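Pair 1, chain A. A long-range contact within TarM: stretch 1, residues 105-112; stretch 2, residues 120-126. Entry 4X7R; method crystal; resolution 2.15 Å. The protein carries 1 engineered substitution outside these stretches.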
# COMPACT_ATOMS: atom_id res chain seq x y z
N SER A 105 -17.30 31.07 -2.81
CA SER A 105 -15.85 31.23 -2.77
C SER A 105 -15.33 31.13 -4.21
O SER A 105 -16.11 31.20 -5.16
CB SER A 105 -15.23 30.11 -1.93
OG SER A 105 -15.82 29.99 -0.65
N LYS A 106 -14.01 30.95 -4.38
CA LYS A 106 -13.40 30.75 -5.69
C LYS A 106 -13.50 29.25 -5.96
O LYS A 106 -13.06 28.44 -5.13
CB LYS A 106 -11.94 31.25 -5.71
CG LYS A 106 -11.81 32.76 -5.87
CD LYS A 106 -10.38 33.25 -5.63
CE LYS A 106 -10.29 34.76 -5.62
NZ LYS A 106 -8.91 35.23 -5.35
N GLY A 107 -14.16 28.88 -7.05
CA GLY A 107 -14.38 27.49 -7.41
C GLY A 107 -15.73 26.94 -6.95
O GLY A 107 -16.26 26.03 -7.58
N ILE A 108 -16.28 27.49 -5.84
CA ILE A 108 -17.57 27.08 -5.27
C ILE A 108 -18.71 28.02 -5.71
O ILE A 108 -18.63 29.23 -5.49
CB ILE A 108 -17.50 26.90 -3.72
CG1 ILE A 108 -16.39 25.90 -3.34
CG2 ILE A 108 -18.86 26.46 -3.15
CD1 ILE A 108 -15.97 25.90 -1.86
N SER A 109 -19.78 27.45 -6.32
CA SER A 109 -20.96 28.21 -6.74
C SER A 109 -22.25 27.39 -6.65
O SER A 109 -22.19 26.16 -6.73
CB SER A 109 -20.78 28.78 -8.14
OG SER A 109 -19.78 29.79 -8.16
N ARG A 110 -23.40 28.07 -6.50
CA ARG A 110 -24.73 27.44 -6.44
C ARG A 110 -25.62 27.98 -7.54
O ARG A 110 -25.43 29.11 -7.99
CB ARG A 110 -25.37 27.55 -5.06
CG ARG A 110 -24.75 26.62 -4.04
CD ARG A 110 -25.28 26.87 -2.64
NE ARG A 110 -24.63 26.02 -1.65
CZ ARG A 110 -23.50 26.32 -1.02
NH1 ARG A 110 -22.88 27.47 -1.27
NH2 ARG A 110 -22.96 25.47 -0.16
N TYR A 111 -26.55 27.14 -8.04
CA TYR A 111 -27.42 27.50 -9.16
C TYR A 111 -28.88 27.30 -8.81
O TYR A 111 -29.24 26.25 -8.28
CB TYR A 111 -27.00 26.74 -10.45
CG TYR A 111 -25.57 27.01 -10.84
CD1 TYR A 111 -24.51 26.34 -10.22
CD2 TYR A 111 -25.25 28.03 -11.73
CE1 TYR A 111 -23.19 26.66 -10.49
CE2 TYR A 111 -23.92 28.34 -12.03
CZ TYR A 111 -22.90 27.65 -11.41
OH TYR A 111 -21.58 27.94 -11.69
N PHE A 112 -29.70 28.33 -9.06
CA PHE A 112 -31.13 28.36 -8.73
C PHE A 112 -31.94 28.65 -10.00
O PHE A 112 -31.59 29.58 -10.72
CB PHE A 112 -31.40 29.43 -7.63
CG PHE A 112 -30.76 29.10 -6.30
CD1 PHE A 112 -29.40 29.32 -6.08
CD2 PHE A 112 -31.52 28.54 -5.27
CE1 PHE A 112 -28.80 28.95 -4.86
CE2 PHE A 112 -30.91 28.18 -4.05
CZ PHE A 112 -29.56 28.39 -3.86
N ILE A 120 -30.82 24.04 -8.00
CA ILE A 120 -30.55 23.11 -9.10
C ILE A 120 -29.20 22.41 -8.92
O ILE A 120 -29.13 21.17 -8.93
CB ILE A 120 -30.65 23.82 -10.50
CG1 ILE A 120 -32.01 24.53 -10.73
CG2 ILE A 120 -30.29 22.91 -11.67
CD1 ILE A 120 -33.34 23.65 -10.57
N ALA A 121 -28.11 23.19 -8.79
CA ALA A 121 -26.79 22.61 -8.67
C ALA A 121 -25.82 23.30 -7.73
O ALA A 121 -25.96 24.47 -7.42
CB ALA A 121 -26.15 22.44 -10.04
N TYR A 122 -24.82 22.53 -7.33
CA TYR A 122 -23.67 22.93 -6.54
C TYR A 122 -22.45 22.49 -7.36
O TYR A 122 -22.34 21.31 -7.72
CB TYR A 122 -23.69 22.22 -5.18
CG TYR A 122 -22.43 22.40 -4.37
CD1 TYR A 122 -22.27 23.47 -3.51
CD2 TYR A 122 -21.41 21.45 -4.43
CE1 TYR A 122 -21.12 23.62 -2.74
CE2 TYR A 122 -20.25 21.59 -3.68
CZ TYR A 122 -20.10 22.68 -2.83
OH TYR A 122 -18.96 22.81 -2.08
N ILE A 123 -21.54 23.43 -7.66
CA ILE A 123 -20.30 23.15 -8.38
C ILE A 123 -19.10 23.55 -7.52
O ILE A 123 -19.07 24.68 -7.03
CB ILE A 123 -20.24 23.79 -9.81
CG1 ILE A 123 -21.49 23.41 -10.65
CG2 ILE A 123 -18.91 23.40 -10.52
CD1 ILE A 123 -21.55 23.95 -12.05
N ARG A 124 -18.14 22.64 -7.34
CA ARG A 124 -16.91 22.87 -6.59
C ARG A 124 -15.70 22.54 -7.50
O ARG A 124 -15.48 21.37 -7.83
CB ARG A 124 -16.89 22.05 -5.28
CG ARG A 124 -15.70 22.31 -4.36
CD ARG A 124 -15.29 21.06 -3.58
NE ARG A 124 -16.39 20.50 -2.79
CZ ARG A 124 -16.58 19.20 -2.56
NH1 ARG A 124 -15.73 18.31 -3.05
NH2 ARG A 124 -17.62 18.79 -1.84
N LYS A 125 -14.94 23.59 -7.87
CA LYS A 125 -13.73 23.51 -8.70
C LYS A 125 -12.47 23.71 -7.83
O LYS A 125 -12.31 24.76 -7.20
CB LYS A 125 -13.76 24.60 -9.80
CG LYS A 125 -14.74 24.37 -10.94
CD LYS A 125 -14.76 25.58 -11.87
CE LYS A 125 -15.65 25.40 -13.07
NZ LYS A 125 -15.51 26.52 -14.05
N SER A 126 -11.59 22.70 -7.79
CA SER A 126 -10.32 22.75 -7.05
C SER A 126 -9.24 22.08 -7.89
O SER A 126 -9.34 20.88 -8.18
CB SER A 126 -10.45 22.10 -5.67
OG SER A 126 -10.33 20.68 -5.68

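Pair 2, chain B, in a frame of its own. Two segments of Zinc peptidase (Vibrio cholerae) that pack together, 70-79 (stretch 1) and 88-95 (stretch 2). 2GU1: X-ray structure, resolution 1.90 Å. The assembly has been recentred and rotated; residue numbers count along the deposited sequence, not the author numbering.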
# COMPACT_ATOMS: atom_id res chain seq x y z
N HIS B 70 1.71 -15.96 -2.33
CA HIS B 70 1.07 -15.64 -3.61
C HIS B 70 0.05 -14.52 -3.40
O HIS B 70 -1.10 -14.79 -3.03
CB HIS B 70 0.38 -16.89 -4.18
CG HIS B 70 1.33 -17.98 -4.56
ND1 HIS B 70 2.04 -17.97 -5.74
CD2 HIS B 70 1.70 -19.11 -3.90
CE1 HIS B 70 2.82 -19.04 -5.79
NE2 HIS B 70 2.63 -19.74 -4.69
N MET B 71 0.47 -13.28 -3.60
CA MET B 71 -0.42 -12.13 -3.44
C MET B 71 -1.46 -12.13 -4.56
O MET B 71 -2.59 -11.67 -4.36
CB MET B 71 0.39 -10.83 -3.48
CG MET B 71 1.21 -10.62 -2.22
SD MET B 71 2.66 -9.57 -2.44
CE MET B 71 3.89 -10.81 -2.81
N SER B 72 -1.07 -12.61 -5.73
CA SER B 72 -1.96 -12.72 -6.88
C SER B 72 -1.32 -13.72 -7.82
O SER B 72 -0.21 -14.19 -7.56
CB SER B 72 -2.11 -11.38 -7.61
OG SER B 72 -1.00 -11.11 -8.44
N ILE B 73 -1.99 -14.05 -8.91
CA ILE B 73 -1.43 -15.00 -9.86
C ILE B 73 -0.25 -14.42 -10.65
O ILE B 73 0.41 -15.13 -11.40
CB ILE B 73 -2.51 -15.54 -10.83
CG1 ILE B 73 -3.17 -14.39 -11.59
CG2 ILE B 73 -3.57 -16.30 -10.03
CD1 ILE B 73 -4.35 -14.83 -12.46
N VAL B 74 0.01 -13.12 -10.47
CA VAL B 74 1.11 -12.48 -11.17
C VAL B 74 2.13 -11.84 -10.22
O VAL B 74 3.06 -11.18 -10.66
CB VAL B 74 0.61 -11.39 -12.16
CG1 VAL B 74 -0.23 -12.03 -13.25
CG2 VAL B 74 -0.19 -10.32 -11.43
N GLU B 75 1.96 -12.06 -8.92
CA GLU B 75 2.87 -11.50 -7.92
C GLU B 75 3.04 -12.40 -6.71
O GLU B 75 2.07 -12.88 -6.13
CB GLU B 75 2.34 -10.13 -7.47
CG GLU B 75 2.11 -9.15 -8.61
CD GLU B 75 1.54 -7.82 -8.15
OE1 GLU B 75 1.42 -6.91 -9.00
OE2 GLU B 75 1.22 -7.68 -6.95
N LYS B 76 4.30 -12.61 -6.31
CA LYS B 76 4.59 -13.44 -5.16
C LYS B 76 5.88 -13.02 -4.44
O LYS B 76 6.85 -12.61 -5.08
CB LYS B 76 4.70 -14.91 -5.58
CG LYS B 76 5.74 -15.16 -6.65
CD LYS B 76 5.72 -16.61 -7.11
CE LYS B 76 6.73 -16.85 -8.23
NZ LYS B 76 6.67 -18.24 -8.76
N ALA B 77 5.86 -13.14 -3.12
CA ALA B 77 7.00 -12.83 -2.26
C ALA B 77 7.58 -14.18 -1.86
O ALA B 77 6.86 -15.04 -1.36
CB ALA B 77 6.54 -12.07 -1.02
N ILE B 78 8.88 -14.37 -2.09
CA ILE B 78 9.53 -15.63 -1.78
C ILE B 78 10.51 -15.50 -0.61
O ILE B 78 11.46 -14.72 -0.67
CB ILE B 78 10.28 -16.14 -3.01
CG1 ILE B 78 9.31 -16.18 -4.19
CG2 ILE B 78 10.90 -17.50 -2.74
CD1 ILE B 78 9.98 -16.35 -5.54
N TYR B 79 10.26 -16.27 0.45
CA TYR B 79 11.11 -16.24 1.65
C TYR B 79 11.90 -17.55 1.70
O TYR B 79 11.33 -18.63 1.95
CB TYR B 79 10.23 -16.08 2.90
CG TYR B 79 9.42 -14.80 2.92
CD1 TYR B 79 9.87 -13.67 3.60
CD2 TYR B 79 8.21 -14.70 2.21
CE1 TYR B 79 9.14 -12.46 3.58
CE2 TYR B 79 7.49 -13.49 2.17
CZ TYR B 79 7.95 -12.39 2.86
OH TYR B 79 7.23 -11.20 2.85
N SER B 88 16.04 -15.20 3.42
CA SER B 88 16.28 -14.14 2.45
C SER B 88 14.98 -13.91 1.66
O SER B 88 14.16 -14.83 1.50
CB SER B 88 17.42 -14.52 1.50
OG SER B 88 17.17 -15.75 0.86
N TYR B 89 14.82 -12.69 1.17
CA TYR B 89 13.62 -12.28 0.43
C TYR B 89 13.84 -12.02 -1.06
O TYR B 89 14.85 -11.44 -1.45
CB TYR B 89 13.09 -10.99 1.07
CG TYR B 89 11.87 -10.39 0.38
CD1 TYR B 89 10.58 -10.74 0.77
CD2 TYR B 89 12.02 -9.45 -0.64
CE1 TYR B 89 9.47 -10.18 0.16
CE2 TYR B 89 10.92 -8.88 -1.26
CZ TYR B 89 9.64 -9.24 -0.86
OH TYR B 89 8.55 -8.67 -1.46
N ASP B 90 12.88 -12.44 -1.88
CA ASP B 90 12.90 -12.21 -3.32
C ASP B 90 11.46 -11.99 -3.79
O ASP B 90 10.57 -12.75 -3.44
CB ASP B 90 13.51 -13.42 -4.06
CG ASP B 90 13.43 -13.28 -5.58
OD1 ASP B 90 13.27 -12.14 -6.07
OD2 ASP B 90 13.55 -14.30 -6.29
N PHE B 91 11.25 -10.93 -4.57
CA PHE B 91 9.92 -10.62 -5.08
C PHE B 91 9.89 -10.86 -6.59
O PHE B 91 10.76 -10.38 -7.33
CB PHE B 91 9.54 -9.16 -4.78
CG PHE B 91 8.17 -8.78 -5.27
CD1 PHE B 91 7.03 -9.24 -4.61
CD2 PHE B 91 8.01 -8.00 -6.42
CE1 PHE B 91 5.75 -8.93 -5.09
CE2 PHE B 91 6.74 -7.68 -6.90
CZ PHE B 91 5.60 -8.15 -6.23
N GLN B 92 8.89 -11.60 -7.05
CA GLN B 92 8.77 -11.89 -8.47
C GLN B 92 7.43 -11.44 -9.02
O GLN B 92 6.37 -11.76 -8.47
CB GLN B 92 8.98 -13.38 -8.73
CG GLN B 92 10.44 -13.80 -8.68
CD GLN B 92 10.61 -15.31 -8.79
OE1 GLN B 92 9.79 -15.99 -9.41
NE2 GLN B 92 11.68 -15.83 -8.20
N GLU B 93 7.48 -10.70 -10.12
CA GLU B 93 6.27 -10.19 -10.74
C GLU B 93 6.21 -10.53 -12.23
O GLU B 93 7.18 -10.33 -12.96
CB GLU B 93 6.22 -8.68 -10.54
CG GLU B 93 4.88 -8.05 -10.83
CD GLU B 93 4.79 -6.62 -10.33
OE1 GLU B 93 3.68 -6.04 -10.40
OE2 GLU B 93 5.83 -6.08 -9.87
N ILE B 94 5.06 -11.04 -12.67
CA ILE B 94 4.85 -11.38 -14.06
C ILE B 94 3.93 -10.33 -14.68
O ILE B 94 2.88 -10.00 -14.12
CB ILE B 94 4.18 -12.76 -14.21
CG1 ILE B 94 5.00 -13.82 -13.49
CG2 ILE B 94 4.03 -13.11 -15.68
CD1 ILE B 94 4.34 -15.18 -13.45
N SER B 95 4.32 -9.80 -15.83
CA SER B 95 3.50 -8.79 -16.49
C SER B 95 2.61 -9.45 -17.53
O SER B 95 3.03 -9.69 -18.66
CB SER B 95 4.39 -7.73 -17.16
OG SER B 95 3.61 -6.62 -17.58

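Pair 1 and pair 2 share one frame: two antiparallel neighbouring strands, their axes 4.7 Å apart at closest approach in both, running at 171° in pair 1 and 164° in pair 2. Fourteen central residues superpose with an RMSD of 0.7 Å. The fit is tightest at Ile A108 and Glu B75, whose CA atoms fall 0.1 Å apart, and it loosens to 1.3 Å at Ile A120 and Tyr B89.

The first rule is written in the backbone. In pair 1, Ser A109 N donates to Ile A123 O (2.9 Å) and Ile A123 N returns the bond to Ser A109 O (3.0 Å). The matching residues of pair 2 do the same: Lys B76 N to Gln B92 O is 3.1 Å, and Gln B92 N to Lys B76 O is 3.0 Å. A single bond comes before this ring, from Lys A125 N to Gly A107 O in pair 1 and from Ile B94 N to Val B74 O in pair 2, each 2.8 Å. None of these bonds depends on side-chain identity, so the register tolerates very different sequences.

The Gly A107 and Val B74 position reveals a constraint on backbone angles. Gly A107 has phi 95° and psi -28°, where a CB would jam against the preceding carbonyl and lie 2.1 Å from Lys A125 O. Val B74 sits at -122°/6°, inside the type I turn from Ser B72 to Glu B75, and its side chain fits: its CB lies 4.3 Å from Ile B94 CB. The CA atoms differ by 1.2 Å, yet the same carbonyl is delivered to the same partner.

On the face carrying Ile A108, Arg A110, Tyr A122 and Arg A124, the shared element is an aromatic ring in the t rotamer. Tyr A122 and Phe B91 place their side-chain centres within 1.0 Å. Around Tyr A122, Ile A108 CG2 packs against CE1 at 3.7 Å, and the same CE1 lies over one face of the Arg A110 guanidinium, 3.7 Å from NH2. In pair 2 Arg A110 is matched by the small Ala B77. Glu B75, in the place of Ile A108, keeps its contact with the ring, Glu B75 CB lying 4.0 Å from Phe B91 CZ. Met B71 CE also meets the edge of the Phe B91 ring, 3.5 Å from Phe B91 CE1. Where pair 1 sets Ile A108 beside Arg A124, with CG1 3.8 Å from CG, pair 2 sets two acids together: Glu B75 OE1 and Glu B93 OE1 are 2.8 Å apart, a close approach of like charges.

The other face follows a different exchange. Tyr A111 reaches diagonally to Ile A123, CE1 to CD1 at 3.5 Å, and also meets Ala A121, CD1 to CB at 4.2 Å. Its counterpart Ile B78 makes the same diagonal with an aliphatic chain, its CD1 3.2 Å from Gln B92 NE2. Ala A121 becomes Asp B90, and Gln B92 NE2 bonds to Asp B90 OD2 at 3.1 Å. One strand thus presents two apolar groups in pair 1 and a linked polar pair in pair 2.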